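Local coordinates for protein threonine phosphate decarboxylase-like enzyme (PDB 6OUX) that catalyses the pyridoxal phosphate-dependent decarboxylation of L-serine O-phosphate to ethanolamine O-phosphate, a precursor of the norcobamide nucleotide loop linkage, at residues S56-D61 with E289-R294; D64-Q69 with G279-R284. All coordinates share one frame; numbering follows the deposited sequence.

Contact 1: residues S56-D61 with E289-R294; sequences SELVLD and EDFLKR
F291 and R294, one helical turn apart, receive L58 and V59 of helix 53-68 in an apolar helix-to-helix contact at the surface of this PLP-dependent enzyme of the aminotransferase class I and II family. The segments 56-61 and 289-294 run roughly antiparallel, their axes at 147° and 11.2 Å apart at closest approach, so the gap is filled by side chains, one of which reaches the opposite backbone. At the start of helix 289-314, E289 takes the carboxylate end of a salt bridge along its own helix, OE2 lying 2.8 Å from K293 NZ on the side turned from helix 53-68. F291 comes next. With CG anti to the backbone N (chi1 172°), its ring reaches across to helix 53-68 although the bond to CB does not aim there. V59 CG2 meets the ring at its edge, near the plane, 3.9 Å from F291 CZ, while L58 CD2 approaches F291 CE1 obliquely. Outside the two segments, Y62 packs edge-to-face with the F291 ring, and L285 and F246 also touch this phenylalanine; I248 and F286 meet V59. The buried end of the contact thus joins helices 53-68, 277-286 and 289-314. R294 closes the segment on the solvent-exposed side. It contributes its aliphatic base here, while its chain, extended from CG to NE, runs on along helix 53-68, where the side chain touches Y62 and R65. Both L58 methyls come up to R294 CB from the same side, CD1 at 3.9 Å and CD2 at 3.8 Å, and CD2 also rests 3.6 Å from the R294 carbonyl carbon C.

Contact 2: residues D64-Q69 with G279-R284; sequences DRELIQ and GEYCLR
L67 lies over the ring of Y281, and E66 beside it takes the phenol hydroxyl, so two consecutive residues of helix 53-68 hold one aromatic side chain. The tight part is the ring face. L67 CD1 sits almost exactly above the centre, 3.9 Å from the ring centroid and only 10° off the normal, a CH-pi contact; CD2 lies over the margin of the same face, 3.9 Å from Y281 CE1. Y281 gets there because its CG stands anti to the backbone N (chi1 169°), sending the ring out from helix 277-286. Y62 and I63 also touch the tyrosine, while A72, Y73 and V76 pack on L67. This is helix-to-helix packing in a protein of the aminotransferase class I and II family: helix 53-68, widened to a pi-type turn at 64-68, is set against helix 277-286. D64 and I68 of this widened turn pack on Y73 of the second subunit. Toward the more open side the contact narrows to a single polar bond, Y281 OH donating to E66 OE1 at 2.6 Å. The carboxylate and ring planes are nearly perpendicular, and the hydroxyl comes from above the carboxylate plane, 46° out of it. E66 OE2 forms a salt bridge with R288, which probably steadies the carboxylate as acceptor. With an alanine in place of Y281, E66 OE1 would probably lose its hydroxyl donor and a gap open beneath the L67 methyls. Away from helix 53-68, R284 grips E280 side-on, NE and NH2 both donating to OE2, with NE at 3.0 Å.

Contacts 1 and 2 follow one another along helix 53-68, their centres about 11 Å apart, and take up helices 289-314 and 277-286, which are consecutive in the chain. Contact 2 is nested inside the chain loop closed by contact 1. Y62, between the two first segments, touches both F291 of contact 1 and Y281 of contact 2. The contacts meet where R294 NH1 lies 3.8 Å from R65 NH2, two like charges; the R65 salt bridge to D61 probably eases this approach. Both contacts lie away from N181, R355 and R369, which probably bind O-phospho-L-serine. The centres of contacts 1 and 2 lie about 20 and 24 Å, respectively, from the centre of the chain.

Contact 1: residues S56-D61 with E289-R294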
loop_
_atom_site.group_PDB
_atom_site.type_symbol
_atom_site.label_atom_id
_atom_site.label_comp_id
_atom_site.label_asym_id
_atom_site.label_seq_id
_atom_site.Cartn_x
_atom_site.Cartn_y
_atom_site.Cartn_z
ATOM N N SER A 56 4.097 7.168 19.124
ATOM C CA SER A 56 5.089 6.747 18.178
ATOM C C SER A 56 6.303 6.086 18.932
ATOM O O SER A 56 6.702 4.990 18.596
ATOM C CB SER A 56 5.468 7.997 17.376
ATOM O OG SER A 56 6.538 7.657 16.581
ATOM N N GLU A 57 6.780 6.724 20.002
ATOM C CA GLU A 57 7.877 6.220 20.860
ATOM C C GLU A 57 7.465 4.905 21.476
ATOM O O GLU A 57 8.248 3.980 21.457
ATOM C CB GLU A 57 8.288 7.201 22.001
ATOM C CG GLU A 57 8.755 8.568 21.528
ATOM C CD GLU A 57 9.587 9.383 22.512
ATOM O OE1 GLU A 57 9.715 9.007 23.709
ATOM O OE2 GLU A 57 10.104 10.445 22.080
ATOM N N LEU A 58 6.208 4.789 21.935
ATOM C CA LEU A 58 5.679 3.525 22.455
ATOM C C LEU A 58 5.744 2.390 21.452
ATOM O O LEU A 58 6.259 1.325 21.755
ATOM C CB LEU A 58 4.254 3.667 22.954
ATOM C CG LEU A 58 3.585 2.448 23.631
ATOM C CD1 LEU A 58 4.276 2.225 24.950
ATOM C CD2 LEU A 58 2.091 2.725 23.838
ATOM N N VAL A 59 5.209 2.630 20.251
ATOM C CA VAL A 59 5.252 1.634 19.182
ATOM C C VAL A 59 6.670 1.264 18.797
ATOM O O VAL A 59 6.947 0.090 18.631
ATOM C CB VAL A 59 4.442 2.088 17.956
ATOM C CG1 VAL A 59 4.474 1.015 16.857
ATOM C CG2 VAL A 59 2.985 2.266 18.342
ATOM N N LEU A 60 7.579 2.234 18.632
ATOM C CA LEU A 60 8.994 1.925 18.303
ATOM C C LEU A 60 9.650 1.053 19.379
ATOM O O LEU A 60 10.477 0.165 19.084
ATOM C CB LEU A 60 9.816 3.178 18.097
ATOM C CG LEU A 60 9.467 3.942 16.797
ATOM C CD1 LEU A 60 10.056 5.333 16.871
ATOM C CD2 LEU A 60 9.979 3.125 15.589
ATOM N N ASP A 61 9.247 1.263 20.624
ATOM C CA ASP A 61 9.804 0.532 21.742
ATOM C C ASP A 61 9.347 -0.903 21.685
ATOM O O ASP A 61 10.157 -1.763 21.923
ATOM C CB ASP A 61 9.405 1.181 23.073
ATOM C CG ASP A 61 10.000 0.493 24.242
ATOM O OD1 ASP A 61 11.244 0.506 24.384
ATOM O OD2 ASP A 61 9.228 -0.083 24.966
ATOM N N GLU A 289 -4.762 -6.047 24.321
ATOM C CA GLU A 289 -5.075 -5.481 25.635
ATOM C C GLU A 289 -3.919 -4.767 26.343
ATOM O O GLU A 289 -4.094 -3.667 26.884
ATOM C CB GLU A 289 -5.610 -6.616 26.550
ATOM C CG GLU A 289 -5.860 -6.229 28.005
ATOM C CD GLU A 289 -4.647 -6.425 28.914
ATOM O OE1 GLU A 289 -4.071 -7.546 28.915
ATOM O OE2 GLU A 289 -4.281 -5.461 29.640
ATOM N N ASP A 290 -2.786 -5.445 26.449
ATOM C CA ASP A 290 -1.627 -4.908 27.168
ATOM C C ASP A 290 -0.986 -3.671 26.471
ATOM O O ASP A 290 -0.579 -2.690 27.109
ATOM C CB ASP A 290 -0.573 -6.004 27.373
ATOM C CG ASP A 290 -0.180 -6.747 26.053
ATOM O OD1 ASP A 290 -1.054 -7.235 25.301
ATOM O OD2 ASP A 290 1.026 -6.876 25.780
ATOM N N PHE A 291 -0.884 -3.726 25.146
ATOM C CA PHE A 291 -0.484 -2.561 24.392
ATOM C C PHE A 291 -1.490 -1.417 24.591
ATOM O O PHE A 291 -1.084 -0.277 24.734
ATOM C CB PHE A 291 -0.355 -2.880 22.899
ATOM C CG PHE A 291 -0.125 -1.649 22.039
ATOM C CD1 PHE A 291 1.117 -1.111 21.917
ATOM C CD2 PHE A 291 -1.199 -0.969 21.441
ATOM C CE1 PHE A 291 1.323 0.042 21.154
ATOM C CE2 PHE A 291 -1.030 0.201 20.713
ATOM C CZ PHE A 291 0.247 0.718 20.581
ATOM N N LEU A 292 -2.782 -1.709 24.487
ATOM C CA LEU A 292 -3.812 -0.663 24.559
ATOM C C LEU A 292 -3.807 0.079 25.881
ATOM O O LEU A 292 -4.096 1.262 25.927
ATOM C CB LEU A 292 -5.225 -1.261 24.282
ATOM C CG LEU A 292 -5.491 -1.389 22.783
ATOM C CD1 LEU A 292 -6.664 -2.334 22.440
ATOM C CD2 LEU A 292 -5.640 0.010 22.131
ATOM N N LYS A 293 -3.451 -0.635 26.979
ATOM C CA LYS A 293 -3.286 0.034 28.248
ATOM C C LYS A 293 -2.226 1.109 28.228
ATOM O O LYS A 293 -2.439 2.205 28.723
ATOM C CB LYS A 293 -2.983 -0.968 29.357
ATOM C CG LYS A 293 -2.802 -0.328 30.747
ATOM C CD LYS A 293 -2.724 -1.373 31.898
ATOM C CE LYS A 293 -4.062 -2.092 32.155
ATOM N NZ LYS A 293 -4.465 -3.193 31.203
ATOM N N ARG A 294 -1.060 0.821 27.620
ATOM C CA ARG A 294 -0.031 1.791 27.542
ATOM C C ARG A 294 -0.389 2.876 26.504
ATOM O O ARG A 294 -0.005 4.021 26.663
ATOM C CB ARG A 294 1.293 1.116 27.190
ATOM C CG ARG A 294 1.740 0.131 28.289
ATOM C CD ARG A 294 3.168 -0.399 28.076
ATOM N NE ARG A 294 3.333 -1.665 28.800
ATOM C CZ ARG A 294 4.387 -2.496 28.704
ATOM N NH1 ARG A 294 5.366 -2.242 27.882
ATOM N NH2 ARG A 294 4.433 -3.604 29.418
#

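Contact 2: residues D64-Q69 with G279-R284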
loop_
_atom_site.group_PDB
_atom_site.type_symbol
_atom_site.label_atom_id
_atom_site.label_comp_id
_atom_site.label_asym_id
_atom_site.label_seq_id
_atom_site.Cartn_x
_atom_site.Cartn_y
_atom_site.Cartn_z
ATOM N N ASP A 64 11.441 -2.442 18.856
ATOM C CA ASP A 64 12.780 -2.682 19.275
ATOM C C ASP A 64 12.832 -3.927 20.114
ATOM O O ASP A 64 13.684 -4.788 19.867
ATOM C CB ASP A 64 13.300 -1.496 20.074
ATOM C CG ASP A 64 14.761 -1.621 20.465
ATOM O OD1 ASP A 64 15.498 -2.359 19.825
ATOM O OD2 ASP A 64 15.177 -0.961 21.447
ATOM N N ARG A 65 11.940 -4.009 21.104
ATOM C CA ARG A 65 11.974 -5.084 22.086
ATOM C C ARG A 65 11.510 -6.399 21.484
ATOM O O ARG A 65 12.096 -7.440 21.764
ATOM C CB ARG A 65 11.203 -4.752 23.387
ATOM C CG ARG A 65 11.830 -3.626 24.264
ATOM C CD ARG A 65 10.849 -2.856 25.250
ATOM N NE ARG A 65 9.900 -3.854 25.531
ATOM C CZ ARG A 65 8.616 -3.929 25.291
ATOM N NH1 ARG A 65 8.154 -5.100 25.525
ATOM N NH2 ARG A 65 7.792 -2.933 24.999
ATOM N N GLU A 66 10.486 -6.357 20.668
ATOM C CA GLU A 66 9.852 -7.579 20.174
ATOM C C GLU A 66 10.333 -8.057 18.787
ATOM O O GLU A 66 10.175 -9.243 18.454
ATOM C CB GLU A 66 8.326 -7.468 20.143
ATOM C CG GLU A 66 7.683 -7.178 21.493
ATOM C CD GLU A 66 6.152 -7.239 21.461
ATOM O OE1 GLU A 66 5.571 -7.251 20.375
ATOM O OE2 GLU A 66 5.508 -7.218 22.538
ATOM N N LEU A 67 10.879 -7.149 17.990
ATOM C CA LEU A 67 11.291 -7.536 16.628
ATOM C C LEU A 67 12.751 -7.444 16.400
ATOM O O LEU A 67 13.331 -8.311 15.750
ATOM C CB LEU A 67 10.587 -6.671 15.560
ATOM C CG LEU A 67 9.072 -6.862 15.466
ATOM C CD1 LEU A 67 8.553 -6.044 14.306
ATOM C CD2 LEU A 67 8.591 -8.283 15.308
ATOM N N ILE A 68 13.367 -6.388 16.901
ATOM C CA ILE A 68 14.731 -6.121 16.561
ATOM C C ILE A 68 15.648 -6.943 17.422
ATOM O O ILE A 68 16.444 -7.695 16.881
ATOM C CB ILE A 68 15.075 -4.649 16.679
ATOM C CG1 ILE A 68 14.190 -3.807 15.741
ATOM C CG2 ILE A 68 16.529 -4.427 16.399
ATOM C CD1 ILE A 68 14.212 -4.153 14.278
ATOM N N GLN A 69 15.533 -6.812 18.744
ATOM C CA GLN A 69 16.450 -7.524 19.668
ATOM C C GLN A 69 16.250 -9.033 19.686
ATOM O O GLN A 69 17.127 -9.767 20.073
ATOM C CB GLN A 69 16.269 -7.012 21.096
ATOM C CG GLN A 69 16.737 -5.622 21.282
ATOM C CD GLN A 69 16.761 -5.224 22.743
ATOM O OE1 GLN A 69 15.816 -5.554 23.502
ATOM N NE2 GLN A 69 17.840 -4.501 23.150
ATOM N N GLY A 279 3.271 -3.617 8.679
ATOM C CA GLY A 279 1.900 -3.178 8.812
ATOM C C GLY A 279 1.066 -4.136 9.635
ATOM O O GLY A 279 0.334 -3.705 10.564
ATOM N N GLU A 280 1.149 -5.416 9.271
ATOM C CA GLU A 280 0.474 -6.468 9.998
ATOM C C GLU A 280 0.881 -6.568 11.445
ATOM O O GLU A 280 0.006 -6.699 12.274
ATOM C CB GLU A 280 0.679 -7.821 9.350
ATOM C CG GLU A 280 -0.057 -8.903 10.076
ATOM C CD GLU A 280 0.018 -10.245 9.368
ATOM O OE1 GLU A 280 0.585 -10.359 8.250
ATOM O OE2 GLU A 280 -0.472 -11.196 9.978
ATOM N N TYR A 281 2.191 -6.564 11.734
ATOM C CA TYR A 281 2.696 -6.567 13.095
ATOM C C TYR A 281 1.988 -5.428 13.874
ATOM O O TYR A 281 1.497 -5.618 14.986
ATOM C CB TYR A 281 4.211 -6.319 13.139
ATOM C CG TYR A 281 4.685 -6.057 14.543
ATOM C CD1 TYR A 281 4.904 -7.130 15.435
ATOM C CD2 TYR A 281 4.812 -4.766 15.039
ATOM C CE1 TYR A 281 5.294 -6.913 16.764
ATOM C CE2 TYR A 281 5.169 -4.553 16.389
ATOM C CZ TYR A 281 5.400 -5.622 17.238
ATOM O OH TYR A 281 5.777 -5.423 18.561
ATOM N N CYS A 282 1.951 -4.256 13.275
ATOM C CA CYS A 282 1.427 -3.077 13.975
ATOM C C CYS A 282 -0.062 -3.208 14.198
ATOM O O CYS A 282 -0.575 -2.875 15.261
ATOM C CB CYS A 282 1.709 -1.804 13.177
ATOM S SG CYS A 282 3.415 -1.223 13.278
ATOM N N LEU A 283 -0.739 -3.730 13.202
ATOM C CA LEU A 283 -2.171 -3.929 13.308
ATOM C C LEU A 283 -2.524 -4.862 14.481
ATOM O O LEU A 283 -3.474 -4.569 15.276
ATOM C CB LEU A 283 -2.748 -4.499 12.023
ATOM C CG LEU A 283 -4.244 -4.292 11.947
ATOM C CD1 LEU A 283 -4.468 -2.906 11.365
ATOM C CD2 LEU A 283 -4.933 -5.358 11.097
ATOM N N ARG A 284 -1.765 -5.957 14.583
ATOM C CA ARG A 284 -1.991 -6.942 15.640
ATOM C C ARG A 284 -1.551 -6.417 16.994
ATOM O O ARG A 284 -2.144 -6.772 18.017
ATOM C CB ARG A 284 -1.279 -8.225 15.362
ATOM C CG ARG A 284 -1.801 -8.982 14.159
ATOM C CD ARG A 284 -0.975 -10.264 13.958
ATOM N NE ARG A 284 -1.486 -10.966 12.807
ATOM C CZ ARG A 284 -2.532 -11.788 12.817
ATOM N NH1 ARG A 284 -3.160 -12.117 13.953
ATOM N NH2 ARG A 284 -2.925 -12.316 11.673
#